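Local coordinates for diphthine synthase (Aeropyrum pernix, PDB 1WDE), which probably trimethylates the amino group of the modified target histidine in elongation factor 2, using S-adenosyl-L-methionine to form diphthine, at residues Ser254-Glu257 and Glu258-Ala262; Ala238-Gly242 and Gly243-Ile247. All blocks are in the same frame, centred on the assembly; numbering follows the deposited sequence.

Contact 1. Residues Ser254-Glu257 and Glu258-Ala262; sequences SGVE and EWLLA
The carbonyl oxygen of Gly255 takes two donors: Trp259 N, one helical turn on, through a weak bond of 3.4 Å, and a water that approaches Gly255 O to 2.6 Å. The same water also donates to Glu258 OE2, so the extended Glu258 chain is tied back to the first turn through solvent. How a helix begins is well illustrated here. Ser254 is the N-cap, and its OG accepts from Glu257 N at 3.0 Å. In return, Glu257 OE1 receives Ser254 N through its anti lone pair, also at 3.0 Å and nearly straight (165°). These reciprocal bonds make a capping box, satisfying two amide N-H groups at the start of the helix. Glu257 has its CG anti to the carbonyl carbon (chi1 -79°) and an extended chain beyond, which carries the carboxylate back toward the cap residue. Behind the box the regular ladder sets in: Glu258 N meets Ser254 O almost head-on, Leu260 N bonds to Val256 O, and Leu261 N reaches Glu257 O at 2.7 Å. On another side of the helix the side chains of Val256 and Leu260 run side by side, with Val256 CG1 3.9 Å from Leu260 CD1. The Trp259 indole presents its edge to Val256 O, its CE3 lying 4.3 Å from Val256 CG1. The carboxylate of Glu257 is buried and shared: OE1 also forms a salt bridge with Arg136, while OE2 accepts from Ser133 N and bonds to His168 NE2, a setting likely to favour the charged form. The cap of helix 255-264 is thereby joined to strand 168-173 and to the loop between helix 122-130 and strand 137-143, outermost in the mixed sheet within this chain.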
loop_
_atom_site.group_PDB
_atom_site.type_symbol
_atom_site.label_atom_id
_atom_site.label_comp_id
_atom_site.label_asym_id
_atom_site.label_seq_id
_atom_site.Cartn_x
_atom_site.Cartn_y
_atom_site.Cartn_z
ATOM N N SER A 254 -15.340 -10.782 12.759
ATOM C CA SER A 254 -16.679 -11.334 12.837
ATOM C C SER A 254 -16.458 -12.845 12.947
ATOM O O SER A 254 -15.406 -13.354 12.561
ATOM C CB SER A 254 -17.465 -11.008 11.558
ATOM O OG SER A 254 -17.344 -12.056 10.609
ATOM N N GLY A 255 -17.426 -13.567 13.492
ATOM C CA GLY A 255 -17.262 -15.004 13.616
ATOM C C GLY A 255 -16.878 -15.657 12.302
ATOM O O GLY A 255 -15.974 -16.500 12.251
ATOM N N VAL A 256 -17.565 -15.278 11.228
ATOM C CA VAL A 256 -17.260 -15.838 9.918
ATOM C C VAL A 256 -15.845 -15.436 9.487
ATOM O O VAL A 256 -15.142 -16.227 8.863
ATOM C CB VAL A 256 -18.304 -15.392 8.856
ATOM C CG1 VAL A 256 -17.806 -15.717 7.453
ATOM C CG2 VAL A 256 -19.633 -16.133 9.101
ATOM N N GLU A 257 -15.413 -14.229 9.849
ATOM C CA GLU A 257 -14.067 -13.779 9.475
ATOM C C GLU A 257 -12.931 -14.558 10.134
ATOM O O GLU A 257 -11.892 -14.777 9.516
ATOM C CB GLU A 257 -13.892 -12.297 9.773
ATOM C CG GLU A 257 -14.534 -11.375 8.730
ATOM C CD GLU A 257 -14.260 -9.930 9.050
ATOM O OE1 GLU A 257 -14.497 -9.523 10.203
ATOM O OE2 GLU A 257 -13.795 -9.201 8.161
ATOM N N GLU A 258 -13.113 -14.932 11.399
ATOM C CA GLU A 258 -12.120 -15.722 12.128
ATOM C C GLU A 258 -11.924 -17.043 11.397
ATOM O O GLU A 258 -10.805 -17.559 11.286
ATOM C CB GLU A 258 -12.597 -16.013 13.562
ATOM C CG GLU A 258 -12.492 -14.807 14.485
ATOM C CD GLU A 258 -12.991 -15.073 15.910
ATOM O OE1 GLU A 258 -12.818 -14.176 16.766
ATOM O OE2 GLU A 258 -13.556 -16.161 16.171
ATOM N N TRP A 259 -13.029 -17.592 10.903
ATOM C CA TRP A 259 -12.990 -18.854 10.178
ATOM C C TRP A 259 -12.262 -18.651 8.849
ATOM O O TRP A 259 -11.396 -19.452 8.497
ATOM C CB TRP A 259 -14.422 -19.353 9.975
ATOM C CG TRP A 259 -14.608 -20.532 9.061
ATOM C CD1 TRP A 259 -14.162 -21.812 9.250
ATOM C CD2 TRP A 259 -15.313 -20.531 7.812
ATOM N NE1 TRP A 259 -14.546 -22.613 8.190
ATOM C CE2 TRP A 259 -15.252 -21.848 7.294
ATOM C CE3 TRP A 259 -15.987 -19.546 7.078
ATOM C CZ2 TRP A 259 -15.842 -22.200 6.074
ATOM C CZ3 TRP A 259 -16.574 -19.897 5.864
ATOM C CH2 TRP A 259 -16.497 -21.215 5.375
ATOM N N LEU A 260 -12.604 -17.582 8.127
ATOM C CA LEU A 260 -11.976 -17.265 6.836
ATOM C C LEU A 260 -10.484 -16.986 6.985
ATOM O O LEU A 260 -9.681 -17.525 6.228
ATOM C CB LEU A 260 -12.642 -16.038 6.189
ATOM C CG LEU A 260 -14.120 -16.172 5.799
ATOM C CD1 LEU A 260 -14.678 -14.816 5.323
ATOM C CD2 LEU A 260 -14.247 -17.225 4.712
ATOM N N LEU A 261 -10.121 -16.133 7.948
ATOM C CA LEU A 261 -8.716 -15.778 8.203
ATOM C C LEU A 261 -7.887 -16.981 8.675
ATOM O O LEU A 261 -6.713 -17.124 8.317
ATOM C CB LEU A 261 -8.612 -14.651 9.244
ATOM C CG LEU A 261 -7.174 -14.221 9.568
ATOM C CD1 LEU A 261 -6.529 -13.680 8.308
ATOM C CD2 LEU A 261 -7.153 -13.151 10.666
ATOM N N ALA A 262 -8.491 -17.839 9.490
ATOM C CA ALA A 262 -7.793 -19.028 9.971
ATOM C C ALA A 262 -7.459 -19.913 8.760
ATOM O O ALA A 262 -6.364 -20.441 8.656
ATOM C CB ALA A 262 -8.683 -19.807 10.973
HETATM O O HOH W 1 -15.434 -18.018 14.317
#

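Contact 2. Residues Ala238-Gly242 and Gly243-Ile247; sequences ADVEG and GVYSI
Tyr245 and Glu241 meet through one short bond, in which the tyrosine OH donates to the Glu241 carbonyl oxygen at 2.6 Å. The hydroxyl stands above the carbonyl plane, with a C=O...donor angle of 129°, whereas Glu241 O lies at the ring edge, 3.2 Å from Tyr245 CE1. Val240 adds an apolar touch: Val240 CG2 comes obliquely to within 3.9 Å of Tyr245 CE1, the two side chains sliding past each other in opposite directions. The ring gets there because Tyr245 CG is anti to its carbonyl carbon (chi1 -56°), laying the phenol back across the turn. The turn itself passes through Gly242 and Gly243; at Gly243 a side chain would run into the carbonyl oxygen of Gly242. Arg225 NH1 bonds to the same hydroxyl. Around this first shell, Leu215 and Pro184 pack against both Val240 and Tyr245. Replacing Tyr245 with a phenylalanine would probably leave the Glu241 carbonyl without this donor and Arg225 without its hydroxyl partner, freeing the loop to shift. The Tyr245 side chain also comes to about 4 Å of that of Leu173, a residue that probably binds S-adenosyl-L-methionine. The arrangement is a side-chain-to-backbone hydrogen bond across the loop that enters strand 246-249, the middle strand of the mixed sheet in this tetrapyrrole methylase-type fold.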
loop_
_atom_site.group_PDB
_atom_site.type_symbol
_atom_site.label_atom_id
_atom_site.label_comp_id
_atom_site.label_asym_id
_atom_site.label_seq_id
_atom_site.Cartn_x
_atom_site.Cartn_y
_atom_site.Cartn_z
ATOM N N ALA A 238 10.305 -9.724 15.277
ATOM C CA ALA A 238 10.558 -10.878 14.433
ATOM C C ALA A 238 11.348 -10.499 13.172
ATOM O O ALA A 238 11.065 -9.488 12.527
ATOM C CB ALA A 238 9.251 -11.516 14.046
ATOM N N ASP A 239 12.364 -11.293 12.850
ATOM C CA ASP A 239 13.162 -11.073 11.643
ATOM C C ASP A 239 12.563 -12.046 10.625
ATOM O O ASP A 239 13.089 -13.130 10.414
ATOM C CB ASP A 239 14.639 -11.396 11.930
ATOM C CG ASP A 239 15.486 -11.484 10.660
ATOM O OD1 ASP A 239 15.174 -10.778 9.674
ATOM O OD2 ASP A 239 16.471 -12.253 10.654
ATOM N N VAL A 240 11.448 -11.670 10.000
ATOM C CA VAL A 240 10.785 -12.575 9.057
ATOM C C VAL A 240 11.507 -12.682 7.715
ATOM O O VAL A 240 12.402 -11.890 7.427
ATOM C CB VAL A 240 9.316 -12.140 8.788
ATOM C CG1 VAL A 240 8.592 -11.905 10.104
ATOM C CG2 VAL A 240 9.292 -10.893 7.942
ATOM N N GLU A 241 11.121 -13.665 6.905
ATOM C CA GLU A 241 11.729 -13.815 5.592
ATOM C C GLU A 241 11.564 -12.518 4.819
ATOM O O GLU A 241 10.568 -11.802 4.984
ATOM C CB GLU A 241 11.062 -14.927 4.789
ATOM C CG GLU A 241 11.560 -16.307 5.098
ATOM C CD GLU A 241 10.748 -16.992 6.158
ATOM O OE1 GLU A 241 11.139 -18.107 6.563
ATOM O OE2 GLU A 241 9.717 -16.423 6.579
ATOM N N GLY A 242 12.537 -12.211 3.977
ATOM C CA GLY A 242 12.442 -10.999 3.185
ATOM C C GLY A 242 11.235 -11.129 2.269
ATOM O O GLY A 242 10.838 -12.237 1.910
ATOM N N GLY A 243 10.635 -10.007 1.898
ATOM C CA GLY A 243 9.485 -10.058 1.014
ATOM C C GLY A 243 8.888 -8.676 0.872
ATOM O O GLY A 243 9.302 -7.755 1.567
ATOM N N VAL A 244 7.940 -8.523 -0.046
ATOM C CA VAL A 244 7.269 -7.240 -0.246
ATOM C C VAL A 244 5.932 -7.461 0.449
ATOM O O VAL A 244 5.039 -8.109 -0.082
ATOM C CB VAL A 244 7.058 -6.965 -1.737
ATOM C CG1 VAL A 244 6.548 -5.542 -1.940
ATOM C CG2 VAL A 244 8.363 -7.186 -2.486
ATOM N N TYR A 245 5.824 -6.951 1.668
ATOM C CA TYR A 245 4.626 -7.148 2.470
ATOM C C TYR A 245 3.786 -5.910 2.701
ATOM O O TYR A 245 4.225 -4.780 2.503
ATOM C CB TYR A 245 4.986 -7.624 3.893
ATOM C CG TYR A 245 5.821 -8.870 4.001
ATOM C CD1 TYR A 245 7.204 -8.799 4.198
ATOM C CD2 TYR A 245 5.223 -10.120 3.952
ATOM C CE1 TYR A 245 7.973 -9.958 4.354
ATOM C CE2 TYR A 245 5.969 -11.282 4.106
ATOM C CZ TYR A 245 7.338 -11.200 4.312
ATOM O OH TYR A 245 8.028 -12.367 4.531
ATOM N N SER A 246 2.570 -6.176 3.169
ATOM C CA SER A 246 1.655 -5.150 3.620
ATOM C C SER A 246 1.156 -5.818 4.897
ATOM O O SER A 246 1.232 -7.057 5.041
ATOM C CB SER A 246 0.528 -4.867 2.606
ATOM O OG SER A 246 -0.209 -6.035 2.312
ATOM N N ILE A 247 0.693 -5.012 5.845
ATOM C CA ILE A 247 0.208 -5.545 7.100
ATOM C C ILE A 247 -1.269 -5.194 7.284
ATOM O O ILE A 247 -1.696 -4.093 6.966
ATOM C CB ILE A 247 1.041 -4.959 8.264
ATOM C CG1 ILE A 247 2.483 -5.492 8.190
ATOM C CG2 ILE A 247 0.422 -5.329 9.596
ATOM C CD1 ILE A 247 3.430 -4.766 9.105
#

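The two contacts follow one another along the chain: the loop of contact 2 runs into strand 246-249, and the helix of contact 1 comes next. They lie about 23 Å apart, centre to centre, and do not touch. Both are local, and both combine exposed residues with a buried polar side chain that reaches back to the preceding backbone. Their chemistry differs. Contact 1, partly buried, closes a helix start with paired bonds and a buried carboxylate, away from the annotated sites; contact 2, a surface contact, holds an irregular turn with one phenol near a probable cofactor-binding residue. Both meet strand 168-173 of the mixed sheet, and contact 2 also meets strands 213-217 and 225-229.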